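Local coordinates for heme-binding protein A (Haemophilus parasuis 29755, PDB 3TPA), which probably binds glutathione as the solute-binding protein of a transport system, although it is named for heme, at residues 377-381 against 382-386; 470-474 against 475-479. The protein carries 1 engineered substitution. All coordinates share one frame; numbering follows the deposited sequence.

In both interactions a helix ends and the chain passes through a short turn into a strand. The two strands, 384-389 and 478-491, belong to the same mixed sheet. Strand 384-389 is at its border, and 478-491 lies further in, beside 261-276. The centres of the two contacts are about 21 Å apart. Both are mainly buried, but interaction 1 lies farther from the centre of the chain. Their chemistry differs. In 377-386 a glycine turns the chain, the bonds across it are all between backbone atoms, and a tryptophan packs against the residues after the turn. In 470-479 an asparagine side chain bonds to a helix carbonyl, a proline follows, and a water bridges helix to strand.

Interaction 1: residues 377-381 against 382-386; sequences ADWAK and IGVKA
A Schellman motif ends helix 368-381 and leads into strand 384-389, the last step of a beta-alpha-beta unit that starts with strand 351-356. Val-384 N bonds to Trp-379 O at 3.0 Å, and Gly-383 N bonds to Ala-380 O at 2.9 Å. Gly-383 is the C-prime residue, and its positive phi (88°) turns the chain off the helix. Ile-382 N gives Trp-379 O a second bond, also 3.0 Å. The two donors come to this oxygen from opposite faces of its carbonyl plane.

Side chains also pack across the turn. Trp-379 and Val-384 lie side by side and point the same way. Val-384 CG1 is 4.0 Å from Trp-379 CE3 and meets the ring obliquely. Ala-386 CB reaches the same CE3, also at 4.0 Å, but at the ring edge. Ile-382 holds CG1 between its backbone N and carbonyl carbon (chi1 68°). This brings CG1 to 3.2 Å from Trp-379 O. Leu-342 of helix 335-344 touches both Ile-382 and Val-384.

Trp-379 NE1 bonds to Leu-292 O, which helps fix the ring's rotation. On the helix, Lys-381 NZ makes a salt bridge of 2.9 Å to Asp-378 OD1. In the last turn, the carbonyls of Trp-379 and Ala-380 are thus bonded by backbone N-H groups of the residues that follow, while the indole atom CE3 packs on Val-384 and Ala-386.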
loop_
_atom_site.group_PDB
_atom_site.type_symbol
_atom_site.label_atom_id
_atom_site.label_comp_id
_atom_site.label_asym_id
_atom_site.label_seq_id
_atom_site.Cartn_x
_atom_site.Cartn_y
_atom_site.Cartn_z
ATOM N N ALA A 377 1.850 -7.796 -30.451
ATOM C CA ALA A 377 1.418 -7.411 -31.807
ATOM C C ALA A 377 2.141 -6.186 -32.339
ATOM O O ALA A 377 2.490 -6.128 -33.523
ATOM C CB ALA A 377 -0.103 -7.179 -31.860
ATOM N N ASP A 378 2.351 -5.193 -31.479
ATOM C CA ASP A 378 3.098 -4.000 -31.880
ATOM C C ASP A 378 4.582 -4.313 -32.018
ATOM O O ASP A 378 5.223 -3.916 -32.991
ATOM C CB ASP A 378 2.869 -2.842 -30.905
ATOM C CG ASP A 378 1.486 -2.228 -31.055
ATOM O OD1 ASP A 378 0.994 -2.194 -32.200
ATOM O OD2 ASP A 378 0.890 -1.792 -30.044
ATOM N N TRP A 379 5.138 -5.034 -31.054
ATOM C CA TRP A 379 6.545 -5.389 -31.154
ATOM C C TRP A 379 6.831 -6.151 -32.459
ATOM O O TRP A 379 7.859 -5.934 -33.097
ATOM C CB TRP A 379 7.012 -6.177 -29.926
ATOM C CG TRP A 379 7.202 -5.333 -28.664
ATOM C CD1 TRP A 379 6.879 -4.015 -28.491
ATOM C CD2 TRP A 379 7.772 -5.767 -27.423
ATOM N NE1 TRP A 379 7.187 -3.611 -27.213
ATOM C CE2 TRP A 379 7.739 -4.666 -26.537
ATOM C CE3 TRP A 379 8.290 -6.986 -26.969
ATOM C CZ2 TRP A 379 8.219 -4.741 -25.229
ATOM C CZ3 TRP A 379 8.754 -7.066 -25.665
ATOM C CH2 TRP A 379 8.722 -5.946 -24.812
ATOM N N ALA A 380 5.918 -7.031 -32.860
ATOM C CA ALA A 380 6.091 -7.809 -34.094
ATOM C C ALA A 380 6.248 -6.912 -35.315
ATOM O O ALA A 380 7.060 -7.186 -36.205
ATOM C CB ALA A 380 4.923 -8.766 -34.298
ATOM N N LYS A 381 5.468 -5.836 -35.345
ATOM C CA LYS A 381 5.521 -4.873 -36.439
ATOM C C LYS A 381 6.878 -4.186 -36.593
ATOM O O LYS A 381 7.169 -3.631 -37.642
ATOM C CB LYS A 381 4.433 -3.812 -36.285
ATOM C CG LYS A 381 3.014 -4.341 -36.409
ATOM C CD LYS A 381 2.020 -3.191 -36.318
ATOM C CE LYS A 381 0.944 -3.458 -35.280
ATOM N NZ LYS A 381 0.104 -2.258 -35.010
ATOM N N ILE A 382 7.710 -4.203 -35.560
ATOM C CA ILE A 382 9.052 -3.628 -35.707
ATOM C C ILE A 382 10.128 -4.704 -35.755
ATOM O O ILE A 382 11.305 -4.422 -35.587
ATOM C CB ILE A 382 9.397 -2.588 -34.623
ATOM C CG1 ILE A 382 9.538 -3.254 -33.249
ATOM C CG2 ILE A 382 8.365 -1.476 -34.605
ATOM C CD1 ILE A 382 10.134 -2.331 -32.199
ATOM N N GLY A 383 9.707 -5.941 -35.989
ATOM C CA GLY A 383 10.638 -7.034 -36.177
ATOM C C GLY A 383 11.071 -7.727 -34.904
ATOM O O GLY A 383 11.972 -8.561 -34.928
ATOM N N VAL A 384 10.444 -7.376 -33.784
ATOM C CA VAL A 384 10.741 -8.062 -32.522
ATOM C C VAL A 384 9.729 -9.187 -32.318
ATOM O O VAL A 384 8.540 -8.933 -32.087
ATOM C CB VAL A 384 10.689 -7.123 -31.307
ATOM C CG1 VAL A 384 10.741 -7.935 -30.005
ATOM C CG2 VAL A 384 11.818 -6.112 -31.357
ATOM N N LYS A 385 10.207 -10.427 -32.393
ATOM C CA LYS A 385 9.324 -11.585 -32.329
ATOM C C LYS A 385 9.304 -12.155 -30.924
ATOM O O LYS A 385 10.171 -12.949 -30.556
ATOM C CB LYS A 385 9.773 -12.664 -33.307
ATOM C CG LYS A 385 9.849 -12.204 -34.756
ATOM C CD LYS A 385 11.274 -11.848 -35.154
ATOM C CE LYS A 385 11.331 -11.344 -36.591
ATOM N NZ LYS A 385 12.630 -10.667 -36.897
ATOM N N ALA A 386 8.301 -11.761 -30.152
ATOM C CA ALA A 386 8.225 -12.129 -28.745
ATOM C C ALA A 386 7.112 -13.147 -28.502
ATOM O O ALA A 386 5.924 -12.843 -28.656
ATOM C CB ALA A 386 8.000 -10.876 -27.897
#

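Interaction 2: residues 470-474 against 475-479; sequences EIFQQ and NSPII
Asn-475 closes the end of helix 458-475 with hydrogen bonds from its side chain and its backbone. Asn-475 ND2 bonds to Ile-471 O at 2.9 Å, and Asn-475 N reaches the same oxygen at 3.3 Å. The two donors approach from opposite faces of the carbonyl plane. The side chain can fold back because CG stands anti to its own carbonyl carbon (chi1 -72°). Asn-475 and Ile-471 then run side by side, with Ile-471 CG2 next to the amide nitrogen. Asn-475 N also bonds to Phe-472 O at 3.1 Å. Ser-476 N makes weak bonds to Phe-472 O and Gln-473 O. Ser-476 is the first residue to leave helical angles, with phi at 43°. Its OG bonds to His-293 ND1 of helix 286-294.

Apolar contacts centre on Phe-472. Pro-477 CG lies 3.5 Å from Phe-472 CD1 and meets the ring obliquely. Ile-478 crosses the phenyl side chain at about a right angle, and its CG1 sits at the ring edge, 3.7 Å from Phe-472 CE1. Phe-427 meets the same ring, the two planes inclined by about 30°.

One water links the helix to the strand. It donates to Gln-473 OE1 at 2.8 Å and to Ile-478 O at 3.0 Å. Gln-473 NE2 bonds to Pro-329 O, so the amide is held at both ends.

Ile-471 O is thus gripped by two N-H groups of Asn-475, which ties the asparagine amide to the last helical turn. The water satisfies the side-chain oxygen of Gln-473 and the backbone oxygen of Ile-478, both from buried residues, next to the Phe-472 ring.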
loop_
_atom_site.group_PDB
_atom_site.type_symbol
_atom_site.label_atom_id
_atom_site.label_comp_id
_atom_site.label_asym_id
_atom_site.label_seq_id
_atom_site.Cartn_x
_atom_site.Cartn_y
_atom_site.Cartn_z
ATOM N N GLU A 470 14.859 10.950 -13.488
ATOM C CA GLU A 470 15.320 11.340 -14.825
ATOM C C GLU A 470 16.403 10.384 -15.336
ATOM O O GLU A 470 16.450 10.046 -16.520
ATOM C CB GLU A 470 15.825 12.788 -14.824
ATOM C CG GLU A 470 14.721 13.835 -14.678
ATOM C CD GLU A 470 14.313 14.470 -16.003
ATOM O OE1 GLU A 470 14.733 13.978 -17.072
ATOM O OE2 GLU A 470 13.567 15.474 -15.977
ATOM N N ILE A 471 17.274 9.933 -14.440
ATOM C CA ILE A 471 18.309 8.971 -14.821
ATOM C C ILE A 471 17.688 7.618 -15.176
ATOM O O ILE A 471 17.991 7.016 -16.222
ATOM C CB ILE A 471 19.363 8.783 -13.707
ATOM C CG1 ILE A 471 20.221 10.045 -13.549
ATOM C CG2 ILE A 471 20.239 7.555 -13.990
ATOM C CD1 ILE A 471 21.104 10.043 -12.291
ATOM N N PHE A 472 16.814 7.139 -14.302
ATOM C CA PHE A 472 16.035 5.929 -14.606
ATOM C C PHE A 472 15.334 6.023 -15.973
ATOM O O PHE A 472 15.412 5.108 -16.789
ATOM C CB PHE A 472 14.992 5.654 -13.517
ATOM C CG PHE A 472 13.762 4.963 -14.035
ATOM C CD1 PHE A 472 13.774 3.597 -14.308
ATOM C CD2 PHE A 472 12.596 5.688 -14.291
ATOM C CE1 PHE A 472 12.615 2.959 -14.803
ATOM C CE2 PHE A 472 11.461 5.069 -14.796
ATOM C CZ PHE A 472 11.469 3.703 -15.049
ATOM N N GLN A 473 14.650 7.131 -16.229
ATOM C CA GLN A 473 13.897 7.275 -17.486
ATOM C C GLN A 473 14.800 7.237 -18.721
ATOM O O GLN A 473 14.476 6.585 -19.702
ATOM C CB GLN A 473 13.039 8.549 -17.476
ATOM C CG GLN A 473 12.038 8.662 -18.656
ATOM C CD GLN A 473 10.859 7.675 -18.569
ATOM O OE1 GLN A 473 10.909 6.686 -17.846
ATOM N NE2 GLN A 473 9.793 7.959 -19.306
ATOM N N GLN A 474 15.944 7.921 -18.646
ATOM C CA GLN A 474 16.935 7.941 -19.721
ATOM C C GLN A 474 17.378 6.534 -20.122
ATOM O O GLN A 474 17.701 6.275 -21.274
ATOM C CB GLN A 474 18.160 8.769 -19.283
ATOM C CG GLN A 474 17.910 10.275 -19.273
ATOM C CD GLN A 474 18.998 11.080 -18.564
ATOM O OE1 GLN A 474 19.742 10.562 -17.726
ATOM N NE2 GLN A 474 19.077 12.365 -18.892
ATOM N N ASN A 475 17.404 5.630 -19.151
ATOM C CA ASN A 475 17.892 4.272 -19.356
ATOM C C ASN A 475 16.798 3.239 -19.593
ATOM O O ASN A 475 17.084 2.119 -20.004
ATOM C CB ASN A 475 18.771 3.859 -18.174
ATOM C CG ASN A 475 20.079 4.574 -18.183
ATOM O OD1 ASN A 475 20.957 4.240 -18.962
ATOM N ND2 ASN A 475 20.202 5.603 -17.364
ATOM N N SER A 476 15.550 3.626 -19.334
ATOM C CA SER A 476 14.381 2.784 -19.638
ATOM C C SER A 476 14.519 1.289 -19.276
ATOM O O SER A 476 14.252 0.427 -20.115
ATOM C CB SER A 476 14.003 2.918 -21.123
ATOM O OG SER A 476 12.735 2.318 -21.395
ATOM N N PRO A 477 14.913 0.973 -18.025
ATOM C CA PRO A 477 15.062 -0.459 -17.686
ATOM C C PRO A 477 13.738 -1.233 -17.558
ATOM O O PRO A 477 13.704 -2.464 -17.709
ATOM C CB PRO A 477 15.792 -0.425 -16.336
ATOM C CG PRO A 477 15.494 0.894 -15.762
ATOM C CD PRO A 477 15.368 1.848 -16.926
ATOM N N ILE A 478 12.671 -0.520 -17.219
ATOM C CA ILE A 478 11.322 -1.061 -17.296
ATOM C C ILE A 478 10.506 -0.023 -18.035
ATOM O O ILE A 478 10.921 1.128 -18.153
ATOM C CB ILE A 478 10.668 -1.325 -15.919
ATOM C CG1 ILE A 478 10.402 -0.020 -15.156
ATOM C CG2 ILE A 478 11.520 -2.311 -15.057
ATOM C CD1 ILE A 478 9.652 -0.255 -13.839
ATOM N N ILE A 479 9.355 -0.438 -18.546
ATOM C CA ILE A 479 8.455 0.461 -19.249
ATOM C C ILE A 479 7.195 0.607 -18.411
ATOM O O ILE A 479 6.319 -0.251 -18.454
ATOM C CB ILE A 479 8.092 -0.124 -20.625
ATOM C CG1 ILE A 479 9.352 -0.352 -21.469
ATOM C CG2 ILE A 479 7.107 0.778 -21.368
ATOM C CD1 ILE A 479 9.166 -1.302 -22.634
HETATM O O HOH W 1 11.509 4.044 -18.605
#